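Local coordinates for protein tungsten-containing formylmethanofuran dehydrogenase 2 subunit C (Methanothermobacter wolfeii, PDB 5T5I) that is a subunit of a tungsten-containing formylmethanofuran dehydrogenase, which probably interconverts carbon dioxide and formylmethanofuran in methanogenesis, at residues C[198-203]-C[213-218]; C[220-225]-C[246-251]. One frame throughout, in Å; residues are numbered along the deposited sequence.

Contact 1: residues C[198-203]-C[213-218]; sequences ARAGGE and GMMQEF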
# COMPACT_ATOMS: atom_id res chain seq x y z
N ALA C 198 -15.82 10.52 -16.67
CA ALA C 198 -15.09 9.41 -17.29
C ALA C 198 -15.53 9.07 -18.71
O ALA C 198 -16.61 9.46 -19.15
CB ALA C 198 -15.24 8.16 -16.43
N ARG C 199 -14.68 8.30 -19.38
CA ARG C 199 -14.91 7.65 -20.66
C ARG C 199 -15.23 8.56 -21.84
O ARG C 199 -16.02 8.17 -22.71
CB ARG C 199 -16.04 6.60 -20.48
CG ARG C 199 -15.74 5.58 -19.39
CD ARG C 199 -16.95 4.75 -18.97
NE ARG C 199 -16.59 3.94 -17.81
CZ ARG C 199 -17.37 3.06 -17.19
NH1 ARG C 199 -18.59 2.82 -17.64
NH2 ARG C 199 -16.92 2.38 -16.15
N ALA C 200 -14.58 9.73 -21.94
CA ALA C 200 -14.80 10.60 -23.10
C ALA C 200 -14.27 9.90 -24.35
O ALA C 200 -13.19 9.32 -24.33
CB ALA C 200 -14.08 11.94 -22.92
N GLY C 201 -15.08 9.88 -25.40
CA GLY C 201 -14.69 9.28 -26.66
C GLY C 201 -14.64 7.76 -26.66
O GLY C 201 -14.03 7.18 -27.57
N GLY C 202 -15.27 7.11 -25.67
CA GLY C 202 -15.32 5.66 -25.59
C GLY C 202 -15.85 5.07 -26.89
O GLY C 202 -16.88 5.53 -27.38
N GLU C 203 -15.09 4.16 -27.50
CA GLU C 203 -15.43 3.50 -28.77
C GLU C 203 -15.65 4.48 -29.96
O GLU C 203 -16.30 4.12 -30.93
CB GLU C 203 -16.65 2.58 -28.56
CG GLU C 203 -16.34 1.43 -27.61
CD GLU C 203 -17.58 0.69 -27.18
OE1 GLU C 203 -18.24 1.14 -26.22
OE2 GLU C 203 -17.92 -0.32 -27.85
N GLY C 213 -12.13 21.69 -19.20
CA GLY C 213 -12.00 21.42 -17.77
C GLY C 213 -11.24 20.13 -17.53
O GLY C 213 -10.40 19.71 -18.35
N MET C 214 -11.50 19.51 -16.38
CA MET C 214 -10.81 18.29 -15.96
C MET C 214 -11.56 17.02 -16.36
O MET C 214 -12.76 16.92 -16.09
CB MET C 214 -10.65 18.31 -14.42
CG MET C 214 -10.00 17.07 -13.84
SD MET C 214 -9.68 17.23 -12.07
CE MET C 214 -8.56 15.91 -11.83
N MET C 215 -10.84 16.03 -16.90
CA MET C 215 -11.37 14.68 -17.13
C MET C 215 -10.88 13.90 -15.90
O MET C 215 -9.66 13.77 -15.73
CB MET C 215 -10.82 14.03 -18.42
CG MET C 215 -11.23 14.73 -19.68
SD MET C 215 -11.00 13.72 -21.16
CE MET C 215 -9.31 13.35 -21.06
N GLN C 216 -11.77 13.45 -15.01
CA GLN C 216 -11.32 12.72 -13.81
C GLN C 216 -10.59 11.40 -14.18
O GLN C 216 -9.59 11.07 -13.55
CB GLN C 216 -12.47 12.40 -12.85
CG GLN C 216 -13.13 13.62 -12.19
CD GLN C 216 -14.23 13.21 -11.22
OE1 GLN C 216 -14.14 12.19 -10.53
NE2 GLN C 216 -15.28 14.01 -11.11
N GLU C 217 -11.12 10.69 -15.19
CA GLU C 217 -10.60 9.41 -15.70
C GLU C 217 -10.66 9.39 -17.21
O GLU C 217 -11.53 10.03 -17.79
CB GLU C 217 -11.45 8.25 -15.19
CG GLU C 217 -11.50 8.11 -13.68
CD GLU C 217 -12.57 7.12 -13.25
OE1 GLU C 217 -12.44 5.92 -13.61
OE2 GLU C 217 -13.59 7.55 -12.68
N PHE C 218 -9.75 8.66 -17.85
CA PHE C 218 -9.72 8.53 -19.30
C PHE C 218 -9.56 7.04 -19.69
O PHE C 218 -9.89 6.18 -18.86
CB PHE C 218 -8.68 9.48 -19.91
CG PHE C 218 -8.72 9.72 -21.41
CD1 PHE C 218 -9.94 9.90 -22.07
CD2 PHE C 218 -7.56 9.72 -22.17
CE1 PHE C 218 -9.98 10.09 -23.45
CE2 PHE C 218 -7.61 9.91 -23.55
CZ PHE C 218 -8.81 10.12 -24.18
O HOH W 1 -12.62 6.43 -18.16
O HOH W 2 -12.78 11.04 -20.03
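The Phe218 ring meets the carbonyl of Ala200 at its edge, CE1 lying 3.4 Å from Ala200 O near the ring plane. One face of the same ring carries Met215 CE, 3.6 Å above the plane and offset toward the rim. The bend at chi3 of Met215 (-57°) turns the methyl onto this face, while its sulphur reaches the other segment, Met215 SD standing 4.0 Å from Ala200 CB. The CA-CB bond of Phe218 points away from segment 198-203, yet CG, anti to the backbone N (chi1 -166°), is placed so that the ring can bring CE1 to Ala200 O; edge-to-face packing with Phe245 and contact with Val258 seat the ring in the interior. Ala200 belongs to a type II beta turn from Arg199 to Gly202 that follows strand 196-198, with Gly201 at the positive-phi position. At the start of segment 198-203, Ala198 CB touches Glu217 CB at 4.0 Å. The backbones are joined through water. One water accepts from Arg199 N at 3.0 Å and donates to Phe218 O at 2.8 Å; a second accepts from Ala200 N at 2.9 Å and donates to Glu217 O at 2.8 Å. The two loops thus meet at the last regular coils of the parallel beta-helix. The charged ends of Arg199 and Glu217 turn outward, to salt bridges with another protein's chain. Between the segments remain thin apolar packing and two bridging waters, which stand in for direct bonds between Arg199 N, Ala200 N, Glu217 O and Phe218 O.

Contact 2: residues C[220-225]-C[246-251]; sequences AGFKYL and EGDHAI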
# COMPACT_ATOMS: atom_id res chain seq x y z
N ALA C 220 -7.39 3.71 -21.77
CA ALA C 220 -6.11 3.16 -22.21
C ALA C 220 -6.02 2.81 -23.70
O ALA C 220 -4.91 2.57 -24.18
CB ALA C 220 -5.75 1.95 -21.36
N GLY C 221 -7.15 2.82 -24.42
CA GLY C 221 -7.17 2.59 -25.86
C GLY C 221 -6.78 3.80 -26.69
O GLY C 221 -6.77 3.73 -27.92
N PHE C 222 -6.44 4.94 -26.05
CA PHE C 222 -6.03 6.15 -26.77
C PHE C 222 -4.50 6.25 -26.83
O PHE C 222 -3.82 5.80 -25.91
CB PHE C 222 -6.63 7.39 -26.11
CG PHE C 222 -8.05 7.65 -26.53
CD1 PHE C 222 -9.10 6.95 -25.97
CD2 PHE C 222 -8.34 8.59 -27.52
CE1 PHE C 222 -10.42 7.18 -26.38
CE2 PHE C 222 -9.65 8.81 -27.94
CZ PHE C 222 -10.68 8.09 -27.38
N LYS C 223 -3.96 6.82 -27.92
CA LYS C 223 -2.53 7.04 -28.09
C LYS C 223 -2.27 8.51 -27.85
O LYS C 223 -2.97 9.35 -28.40
CB LYS C 223 -2.08 6.69 -29.51
CG LYS C 223 -0.59 6.85 -29.78
CD LYS C 223 -0.26 6.50 -31.23
CE LYS C 223 1.22 6.61 -31.53
NZ LYS C 223 1.47 7.25 -32.84
N TYR C 224 -1.25 8.81 -27.05
CA TYR C 224 -0.87 10.19 -26.75
C TYR C 224 0.01 10.74 -27.88
O TYR C 224 1.02 10.12 -28.20
CB TYR C 224 -0.14 10.23 -25.39
CG TYR C 224 0.39 11.59 -25.02
CD1 TYR C 224 -0.46 12.68 -24.89
CD2 TYR C 224 1.75 11.79 -24.81
CE1 TYR C 224 0.03 13.94 -24.55
CE2 TYR C 224 2.26 13.05 -24.48
CZ TYR C 224 1.39 14.11 -24.33
OH TYR C 224 1.86 15.37 -24.04
N LEU C 225 -0.39 11.87 -28.49
CA LEU C 225 0.34 12.50 -29.62
C LEU C 225 1.19 13.72 -29.24
O LEU C 225 2.00 14.15 -30.05
CB LEU C 225 -0.65 12.90 -30.73
CG LEU C 225 -1.50 11.77 -31.36
CD1 LEU C 225 -2.35 12.33 -32.47
CD2 LEU C 225 -0.63 10.64 -31.92
N GLU C 246 -5.31 10.25 -29.86
CA GLU C 246 -5.99 9.61 -30.99
C GLU C 246 -6.55 8.25 -30.58
O GLU C 246 -5.87 7.47 -29.91
CB GLU C 246 -5.04 9.44 -32.18
CG GLU C 246 -5.75 9.00 -33.46
CD GLU C 246 -4.79 8.60 -34.57
OE1 GLU C 246 -3.93 7.74 -34.32
OE2 GLU C 246 -4.93 9.15 -35.69
N GLY C 247 -7.78 7.98 -30.99
CA GLY C 247 -8.41 6.70 -30.66
C GLY C 247 -9.85 6.61 -31.12
O GLY C 247 -10.25 7.37 -32.01
N ASP C 248 -10.67 5.73 -30.54
CA ASP C 248 -10.35 4.74 -29.51
C ASP C 248 -9.84 3.51 -30.24
O ASP C 248 -10.60 2.89 -31.01
CB ASP C 248 -11.64 4.43 -28.72
CG ASP C 248 -11.53 3.46 -27.56
OD1 ASP C 248 -10.50 2.75 -27.47
OD2 ASP C 248 -12.49 3.37 -26.78
N HIS C 249 -8.58 3.10 -30.01
CA HIS C 249 -8.02 1.97 -30.74
C HIS C 249 -8.57 0.58 -30.34
O HIS C 249 -8.11 -0.41 -30.88
CB HIS C 249 -6.50 1.99 -30.73
CG HIS C 249 -5.88 3.22 -31.30
ND1 HIS C 249 -5.03 3.95 -30.51
CD2 HIS C 249 -6.01 3.88 -32.49
CE1 HIS C 249 -4.64 4.98 -31.23
NE2 HIS C 249 -5.20 5.00 -32.40
N ALA C 250 -9.64 0.51 -29.50
CA ALA C 250 -10.41 -0.72 -29.32
C ALA C 250 -11.23 -0.93 -30.61
O ALA C 250 -11.69 -2.03 -30.85
CB ALA C 250 -11.37 -0.59 -28.15
N ILE C 251 -11.46 0.15 -31.40
CA ILE C 251 -12.20 0.14 -32.67
C ILE C 251 -11.20 0.05 -33.83
O ILE C 251 -10.19 0.76 -33.83
CB ILE C 251 -13.08 1.42 -32.79
CG1 ILE C 251 -14.15 1.47 -31.67
CG2 ILE C 251 -13.74 1.55 -34.19
CD1 ILE C 251 -15.36 0.48 -31.83
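Lys223 and Glu246 form an antiparallel hydrogen-bonded pair between strands 223-229 and 241-247. Lys223 N gives a nearly straight bond to Glu246 O (2.8 Å, 172°), and Glu246 N returns one to Lys223 O at 2.9 Å; both donors lie in the plane of the carbonyl they meet. On one side of the pair Leu225 CD1 rests 4.0 Å from Glu246 CB. On the other the regular pairing ends while the backbones stay close, and the chain turns through a cis peptide between Gly247 and Asp248, after which His249 N bonds to Gly221 O at 2.8 Å, tilted 34° from the carbonyl plane. At this C-terminal end of the beta-helix, strand 256-261 continues the parallel run from 208-211; 241-247 pairs antiparallel with it, and 223-229 antiparallel with 241-247 as the chain's outermost strand. Here Phe222 lies against the turn: Gly247 CA sits 4.0 Å from the ring centroid and Asp248 CA 4.2 Å, both CH-pi contacts over the same face. A CB on Gly247 would run into Phe222 CD2. An alanine in place of Phe222 would probably open a gap against Gly247 CA and Asp248 CA and take away the ring that meets Phe218, leaving the cis turn to its hydrogen bonds. Gly247 CA also lies over the centre of one face of the His249 ring, whose edge meets Lys223 CB, 3.5 Å from CE1. Asp248 OD1 accepts from Ala250 N at 3.1 Å, above the carboxylate plane, in an Asx turn, while Asp248 OD2 takes the backbone N of Glu203.

Both contacts lie at the C-terminal end of the beta-helix, their centres about 12 Å apart, and both are largely buried, though Lys223 is exposed in contact 2. Contact 1 joins loops beside strands 196-198 and 208-211, at the last of the regular coils; contact 2 joins the antiparallel strands that follow. The chemistry changes accordingly: water carries the backbone links in the first, direct strand bonds in the second. The two also touch. Gly201 O approaches Phe222 CZ at 3.5 Å, and the Phe218 and Phe222 rings meet with planes about 40° apart, so the contacts share an aromatic junction. One other protein's chain reaches contact 1; two reach contact 2, one of them subunit FwdF.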